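Local coordinates for protein beta-hexosaminidase (Neisseria gonorrhoeae, PDB 6JTJ) that probably cleaves terminal beta-1,4-linked N-acetylglucosamine from peptidoglycan fragments during cell-wall recycling, as a family 3 glycoside hydrolase, at residues G204-G209 / G251-M256; I159-T164 / Q351-S356. All coordinates share one frame; numbering follows the deposited sequence.

Interaction 1 of 2, residues G204-G209 / G251-M256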
ATOM      1  N   GLY C 204     -10.241  19.244  19.516  1.00 28.68           N
ATOM      2  CA  GLY C 204     -11.044  20.076  18.634  1.00 27.78           C
ATOM      3  C   GLY C 204     -11.616  19.387  17.402  1.00 29.07           C
ATOM      4  O   GLY C 204     -12.278  20.043  16.596  1.00 28.43           O
ATOM      5  N   MET C 205     -11.374  18.085  17.240  1.00 29.56           N
ATOM      6  CA  MET C 205     -11.638  17.420  15.954  1.00 28.93           C
ATOM      7  C   MET C 205     -12.666  16.302  16.027  1.00 26.65           C
ATOM      8  O   MET C 205     -12.742  15.578  17.001  1.00 24.92           O
ATOM      9  CB  MET C 205     -10.337  16.839  15.394  1.00 29.96           C
ATOM     10  CG  MET C 205      -9.257  17.872  15.097  1.00 30.38           C
ATOM     11  SD  MET C 205      -7.886  17.178  14.147  1.00 30.77           S
ATOM     12  CE  MET C 205      -7.093  18.705  13.599  1.00 30.60           C
ATOM     13  N   LYS C 206     -13.391  16.135  14.925  1.00 25.90           N
ATOM     14  CA  LYS C 206     -14.202  14.956  14.675  1.00 25.01           C
ATOM     15  C   LYS C 206     -13.359  13.822  14.070  1.00 24.50           C
ATOM     16  O   LYS C 206     -12.160  13.981  13.866  1.00 24.96           O
ATOM     17  CB  LYS C 206     -15.336  15.311  13.715  1.00 26.87           C
ATOM     18  CG  LYS C 206     -16.229  16.449  14.206  1.00 27.13           C
ATOM     19  CD  LYS C 206     -16.848  16.126  15.548  1.00 27.56           C
ATOM     20  CE  LYS C 206     -17.981  17.083  15.859  1.00 30.10           C
ATOM     21  NZ  LYS C 206     -17.531  18.505  15.766  1.00 28.96           N
ATOM     22  N   SER C 207     -14.001  12.683  13.790  1.00 22.77           N
ATOM     23  CA  SER C 207     -13.320  11.504  13.252  1.00 21.15           C
ATOM     24  C   SER C 207     -13.816  11.124  11.849  1.00 20.76           C
ATOM     25  O   SER C 207     -14.907  11.515  11.419  1.00 19.44           O
ATOM     26  CB  SER C 207     -13.556  10.328  14.160  1.00 20.54           C
ATOM     27  OG  SER C 207     -14.931   9.956  14.104  1.00 19.86           O
ATOM     28  N   CYS C 208     -12.969  10.387  11.125  1.00 21.74           N
ATOM     29  CA  CYS C 208     -13.296   9.874   9.802  1.00 20.30           C
ATOM     30  C   CYS C 208     -12.862   8.425   9.727  1.00 20.36           C
ATOM     31  O   CYS C 208     -11.655   8.143   9.705  1.00 20.42           O
ATOM     32  CB  CYS C 208     -12.587  10.687   8.711  1.00 21.39           C
ATOM     33  SG  CYS C 208     -12.864  10.051   7.051  1.00 21.92           S
ATOM     34  N   GLY C 209     -13.840   7.523   9.712  1.00 18.52           N
ATOM     35  CA  GLY C 209     -13.569   6.105   9.701  1.00 18.53           C
ATOM     36  C   GLY C 209     -13.156   5.628   8.320  1.00 18.05           C
ATOM     37  O   GLY C 209     -13.741   6.049   7.342  1.00 17.63           O
ATOM     38  N   GLY C 251     -21.237   9.271  16.723  1.00 25.65           N
ATOM     39  CA  GLY C 251     -20.975  10.636  16.218  1.00 24.17           C
ATOM     40  C   GLY C 251     -19.832  10.831  15.225  1.00 22.49           C
ATOM     41  O   GLY C 251     -19.414  11.955  14.975  1.00 22.98           O
ATOM     42  N   MET C 252     -19.348   9.744  14.619  1.00 22.72           N
ATOM     43  CA  MET C 252     -18.327   9.838  13.568  1.00 21.35           C
ATOM     44  C   MET C 252     -18.783  10.795  12.469  1.00 21.18           C
ATOM     45  O   MET C 252     -19.917  10.699  12.005  1.00 20.63           O
ATOM     46  CB  MET C 252     -18.071   8.441  12.993  1.00 20.88           C
ATOM     47  CG  MET C 252     -17.067   8.386  11.857  1.00 20.22           C
ATOM     48  SD  MET C 252     -16.648   6.682  11.410  1.00 19.14           S
ATOM     49  CE  MET C 252     -18.235   6.023  10.933  1.00 19.39           C
ATOM     50  N   ALA C 253     -17.901  11.695  12.047  1.00 20.90           N
ATOM     51  CA  ALA C 253     -18.275  12.773  11.112  1.00 22.09           C
ATOM     52  C   ALA C 253     -18.230  12.395   9.648  1.00 22.71           C
ATOM     53  O   ALA C 253     -18.927  12.981   8.831  1.00 22.74           O
ATOM     54  CB  ALA C 253     -17.386  13.976  11.324  1.00 22.10           C
ATOM     55  N   ALA C 254     -17.385  11.420   9.317  1.00 23.14           N
ATOM     56  CA  ALA C 254     -17.149  11.086   7.936  1.00 22.05           C
ATOM     57  C   ALA C 254     -16.641   9.673   7.790  1.00 23.02           C
ATOM     58  O   ALA C 254     -16.192   9.037   8.755  1.00 22.32           O
ATOM     59  CB  ALA C 254     -16.130  12.041   7.358  1.00 21.53           C
ATOM     60  N   VAL C 255     -16.675   9.222   6.556  1.00 22.84           N
ATOM     61  CA  VAL C 255     -16.191   7.908   6.168  1.00 23.54           C
ATOM     62  C   VAL C 255     -15.443   8.056   4.838  1.00 24.02           C
ATOM     63  O   VAL C 255     -15.826   8.895   4.004  1.00 24.01           O
ATOM     64  CB  VAL C 255     -17.407   6.986   6.075  1.00 25.91           C
ATOM     65  CG1 VAL C 255     -17.259   5.952   4.996  1.00 27.60           C
ATOM     66  CG2 VAL C 255     -17.689   6.346   7.432  1.00 26.15           C
ATOM     67  N   MET C 256     -14.367   7.288   4.677  1.00 24.54           N
ATOM     68  CA  MET C 256     -13.706   7.110   3.400  1.00 25.96           C
ATOM     69  C   MET C 256     -13.996   5.672   2.974  1.00 24.68           C
ATOM     70  O   MET C 256     -13.844   4.749   3.769  1.00 21.22           O
ATOM     71  CB  MET C 256     -12.167   7.203   3.460  1.00 30.57           C
ATOM     72  CG  MET C 256     -11.498   8.615   3.727  1.00 36.91           C
ATOM     73  SD  MET C 256     -11.366   9.745   2.342  1.00 48.23           S
ATOM     74  CE  MET C 256     -11.273   8.596   0.959  1.00 44.20           C
TER
HETATM   75  O   HOH W   1     -16.740  12.458  14.973  1.00 21.52           O
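Cys208 with Ala254 and Gly209 with Val255 pair as parallel neighbours, a worked example of two barrel strands joined mainly by backbone; Ser207 and Met252-Ala253 form the lead-in. Ala253 N gives a hydrogen bond to Ser207 O (3.1 Å), and Ala254 N adds a weak one to the same oxygen. Gly209 then bonds in both directions, its N to Ala254 O at 3.0 Å and its O from Met256 N at 3.0 Å. The last bond is the straightest, 163° at the hydrogen. CA-H...O contacts from Cys208 CA to Ala254 O and from Val255 CA to Gly209 O fill in between. A water accepts from Ser207 N and donates to Gly251 O in the loops just ahead of the strands.

Cys208 and Ala254 share one face, SG 3.8 Å from Ala254 CB and also touching Met256 CG. Met252, CG anti to the backbone N (chi1 178°) and the chain extended as far as the sulfur, lays SD 3.4 Å from Gly209 N on the face Val255 points to. Ser207 OG rests against Met252 CG, while its hydrogen bond goes to Gln197. Lys206 CB presses tightly on Ala253 CB (3.4 Å); the amine of Lys206 leads away to a hydrogen bond with Tyr352 O.

The backbone bonds therefore fix the register at the start of the two strands, near Lys210, predicted to bind substrate, and Met256, whose side chain is about 4 Å from bound N-acetylglucosamine.

Interaction 2 of 2, residues I159-T164 / Q351-S356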
ATOM      1  N   ILE C 159      -5.754  23.360  11.132  1.00 33.48           N
ATOM      2  CA  ILE C 159      -6.290  22.187  10.451  1.00 32.22           C
ATOM      3  C   ILE C 159      -7.624  21.859  11.100  1.00 31.18           C
ATOM      4  O   ILE C 159      -7.765  21.983  12.304  1.00 33.08           O
ATOM      5  CB  ILE C 159      -5.362  20.969  10.617  1.00 30.71           C
ATOM      6  CG1 ILE C 159      -3.921  21.286  10.156  1.00 30.69           C
ATOM      7  CG2 ILE C 159      -5.926  19.761   9.900  1.00 30.26           C
ATOM      8  CD1 ILE C 159      -3.755  21.581   8.693  1.00 30.90           C
ATOM      9  N   ASP C 160      -8.606  21.430  10.319  1.00 30.18           N
ATOM     10  CA  ASP C 160      -9.912  21.085  10.906  1.00 30.31           C
ATOM     11  C   ASP C 160     -10.015  19.637  11.376  1.00 29.35           C
ATOM     12  O   ASP C 160     -10.589  19.362  12.424  1.00 27.75           O
ATOM     13  CB  ASP C 160     -11.028  21.370   9.914  1.00 29.04           C
ATOM     14  CG  ASP C 160     -11.215  22.846   9.680  1.00 29.02           C
ATOM     15  OD1 ASP C 160     -11.674  23.536  10.614  1.00 31.78           O
ATOM     16  OD2 ASP C 160     -10.922  23.308   8.565  1.00 26.57           O
ATOM     17  N   LEU C 161      -9.460  18.726  10.581  1.00 29.34           N
ATOM     18  CA  LEU C 161      -9.752  17.306  10.697  1.00 28.69           C
ATOM     19  C   LEU C 161      -8.558  16.479  10.225  1.00 26.98           C
ATOM     20  O   LEU C 161      -7.929  16.811   9.212  1.00 28.71           O
ATOM     21  CB  LEU C 161     -10.941  17.020   9.794  1.00 32.06           C
ATOM     22  CG  LEU C 161     -11.387  15.592   9.515  1.00 33.61           C
ATOM     23  CD1 LEU C 161     -12.207  15.065  10.672  1.00 36.56           C
ATOM     24  CD2 LEU C 161     -12.221  15.563   8.268  1.00 35.00           C
ATOM     25  N   SER C 162      -8.262  15.406  10.949  1.00 24.95           N
ATOM     26  CA  SER C 162      -7.408  14.330  10.435  1.00 24.92           C
ATOM     27  C   SER C 162      -8.264  13.159   9.959  1.00 23.26           C
ATOM     28  O   SER C 162      -9.266  12.818  10.588  1.00 20.71           O
ATOM     29  CB  SER C 162      -6.451  13.833  11.507  1.00 24.48           C
ATOM     30  OG  SER C 162      -5.686  12.738  11.024  1.00 26.19           O
ATOM     31  N   PHE C 163      -7.885  12.569   8.829  1.00 24.13           N
ATOM     32  CA  PHE C 163      -8.591  11.412   8.297  1.00 24.81           C
ATOM     33  C   PHE C 163      -8.173  10.156   9.076  1.00 22.00           C
ATOM     34  O   PHE C 163      -7.337   9.392   8.640  1.00 23.03           O
ATOM     35  CB  PHE C 163      -8.351  11.254   6.775  1.00 28.10           C
ATOM     36  CG  PHE C 163      -8.988  12.341   5.925  1.00 30.77           C
ATOM     37  CD1 PHE C 163     -10.306  12.716   6.130  1.00 35.26           C
ATOM     38  CD2 PHE C 163      -8.286  12.984   4.912  1.00 31.79           C
ATOM     39  CE1 PHE C 163     -10.907  13.695   5.341  1.00 36.92           C
ATOM     40  CE2 PHE C 163      -8.893  13.960   4.116  1.00 33.70           C
ATOM     41  CZ  PHE C 163     -10.204  14.310   4.329  1.00 34.44           C
ATOM     42  N   THR C 164      -8.793   9.977  10.235  1.00 21.19           N
ATOM     43  CA  THR C 164      -8.491   8.900  11.142  1.00 20.68           C
ATOM     44  C   THR C 164      -9.725   8.748  12.033  1.00 20.43           C
ATOM     45  O   THR C 164     -10.449   9.731  12.273  1.00 21.53           O
ATOM     46  CB  THR C 164      -7.198   9.219  11.917  1.00 20.90           C
ATOM     47  OG1 THR C 164      -6.666   8.040  12.530  1.00 21.18           O
ATOM     48  CG2 THR C 164      -7.427  10.305  12.972  1.00 21.75           C
ATOM     49  N   GLN C 351     -20.059  21.471   8.009  1.00 27.93           N
ATOM     50  CA  GLN C 351     -19.947  22.295   9.203  1.00 29.76           C
ATOM     51  C   GLN C 351     -19.678  21.470  10.449  1.00 28.94           C
ATOM     52  O   GLN C 351     -18.931  21.895  11.319  1.00 28.52           O
ATOM     53  CB  GLN C 351     -21.199  23.184   9.410  1.00 33.62           C
ATOM     54  CG  GLN C 351     -21.043  24.227  10.550  1.00 34.92           C
ATOM     55  CD  GLN C 351     -19.683  25.003  10.609  1.00 39.34           C
ATOM     56  OE1 GLN C 351     -18.999  25.259   9.601  1.00 39.59           O
ATOM     57  NE2 GLN C 351     -19.285  25.364  11.829  1.00 41.57           N
ATOM     58  N   TYR C 352     -20.284  20.296  10.529  1.00 30.34           N
ATOM     59  CA  TYR C 352     -20.009  19.358  11.610  1.00 30.01           C
ATOM     60  C   TYR C 352     -18.501  19.041  11.741  1.00 31.94           C
ATOM     61  O   TYR C 352     -18.022  18.784  12.837  1.00 31.43           O
ATOM     62  CB  TYR C 352     -20.806  18.078  11.386  1.00 29.47           C
ATOM     63  CG  TYR C 352     -20.779  17.094  12.540  1.00 30.72           C
ATOM     64  CD1 TYR C 352     -21.414  17.379  13.754  1.00 32.27           C
ATOM     65  CD2 TYR C 352     -20.139  15.871  12.409  1.00 29.91           C
ATOM     66  CE1 TYR C 352     -21.403  16.467  14.804  1.00 32.01           C
ATOM     67  CE2 TYR C 352     -20.122  14.956  13.440  1.00 31.30           C
ATOM     68  CZ  TYR C 352     -20.741  15.254  14.636  1.00 32.61           C
ATOM     69  OH  TYR C 352     -20.694  14.320  15.647  1.00 32.76           O
ATOM     70  N   MET C 353     -17.755  19.114  10.638  1.00 31.59           N
ATOM     71  CA  MET C 353     -16.309  18.836  10.657  1.00 31.05           C
ATOM     72  C   MET C 353     -15.424  20.024  11.040  1.00 31.45           C
ATOM     73  O   MET C 353     -14.218  19.856  11.188  1.00 29.23           O
ATOM     74  CB  MET C 353     -15.867  18.304   9.293  1.00 29.50           C
ATOM     75  CG  MET C 353     -16.480  16.949   8.935  1.00 31.10           C
ATOM     76  SD  MET C 353     -15.804  16.284   7.403  1.00 30.44           S
ATOM     77  CE  MET C 353     -16.021  17.622   6.229  1.00 33.07           C
ATOM     78  N   GLU C 354     -15.998  21.220  11.169  1.00 32.99           N
ATOM     79  CA  GLU C 354     -15.196  22.396  11.512  1.00 34.76           C
ATOM     80  C   GLU C 354     -14.548  22.182  12.872  1.00 30.40           C
ATOM     81  O   GLU C 354     -15.140  21.587  13.766  1.00 27.30           O
ATOM     82  CB  GLU C 354     -15.998  23.707  11.530  1.00 37.74           C
ATOM     83  CG  GLU C 354     -15.143  24.901  11.109  1.00 42.86           C
ATOM     84  CD  GLU C 354     -15.942  26.179  10.887  1.00 49.63           C
ATOM     85  OE1 GLU C 354     -15.445  27.116  10.192  1.00 45.13           O
ATOM     86  OE2 GLU C 354     -17.087  26.236  11.406  1.00 54.54           O
ATOM     87  N   ASN C 355     -13.307  22.638  12.998  1.00 32.03           N
ATOM     88  CA  ASN C 355     -12.606  22.537  14.261  1.00 34.06           C
ATOM     89  C   ASN C 355     -13.363  23.309  15.338  1.00 36.50           C
ATOM     90  O   ASN C 355     -13.855  24.408  15.086  1.00 37.04           O
ATOM     91  CB  ASN C 355     -11.192  23.085  14.166  1.00 32.79           C
ATOM     92  CG  ASN C 355     -10.289  22.496  15.229  1.00 34.92           C
ATOM     93  OD1 ASN C 355     -10.427  22.816  16.399  1.00 33.42           O
ATOM     94  ND2 ASN C 355      -9.349  21.654  14.823  1.00 32.31           N
ATOM     95  N   SER C 356     -13.468  22.726  16.519  1.00 37.93           N
ATOM     96  CA  SER C 356     -14.240  23.327  17.587  1.00 43.41           C
ATOM     97  C   SER C 356     -13.394  24.230  18.512  1.00 44.15           C
ATOM     98  O   SER C 356     -13.949  24.903  19.353  1.00 45.65           O
ATOM     99  CB  SER C 356     -14.990  22.226  18.371  1.00 44.34           C
ATOM    100  OG  SER C 356     -14.090  21.376  19.050  1.00 45.94           O
TER
HETATM  101  O   HOH W   2     -12.989  18.077  12.932  1.00 25.50           O
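Asp160 and Asn355 carry the polar core of this contact, which illustrates how a loop following a helix can be tied to the start of a strand. Asp160 OD1 accepts from Asn355 N at 3.0 Å, a nearly straight bond (167° at the hydrogen) that arrives on the anti side of the carboxylate, somewhat out of its plane. Asn355 replies with its side chain: its CG stands anti to the backbone N (chi1 -156°), and ND2 reaches Ile159 O at 3.0 Å in a bent bond. ND2 lies in the carbonyl plane of Ile159, whereas Ile159 O sits well out of the amide plane of Asn355. The two flat groups, carboxylate and amide, are turned 47° against each other.

Outside partners complete both groups. Asp160 OD2 takes a salt bridge from Lys93 and a hydrogen bond from Ile102 N, while Asn355 ND2 also bonds Ser155 OG and Asn355 OD1 bonds Leu357 N. Several bonds thus restrain the carboxylate and the amide in rotation, and the lysine probably helps to keep Asp160 ionised.

A water donates to both Asp160 O and Met353 O, at 2.8 Å each, bridging the backbones. Beyond it the packing becomes apolar, where Leu161 CD2 meets Met353 SD at 3.8 Å. Nearer the carboxylate, Glu354 CG lies 3.8 Å from Asp160 OD1.

Asp160 and Leu161 pair with strand 101-108, so the loop after helix 346-352 is bonded to the residues that lead into strand 161-162 in the barrel of a family 3 glycoside hydrolase.

In the fold
Both contacts are largely buried and reach the same sheet, their centres about 8 Å apart, with interaction 1 nested inside the chain loop that interaction 2 closes. Interaction 1 joins two neighbouring strands and relies chiefly on repeated backbone bonds; interaction 2 joins a strand's beginning to a distant loop and depends on side chains holding backbone groups. In the latter Glu354 and Asn355 are partly exposed, whereas Met353 is buried. They meet directly: Cys208 N bonds Thr164 O at 2.8 Å, bringing strand 208-212 alongside the chain just after strand 161-162, and Tyr352 OH bonds Gly251 O. Interaction 1 leads toward the sugar, whereas interaction 2 lies farther from it.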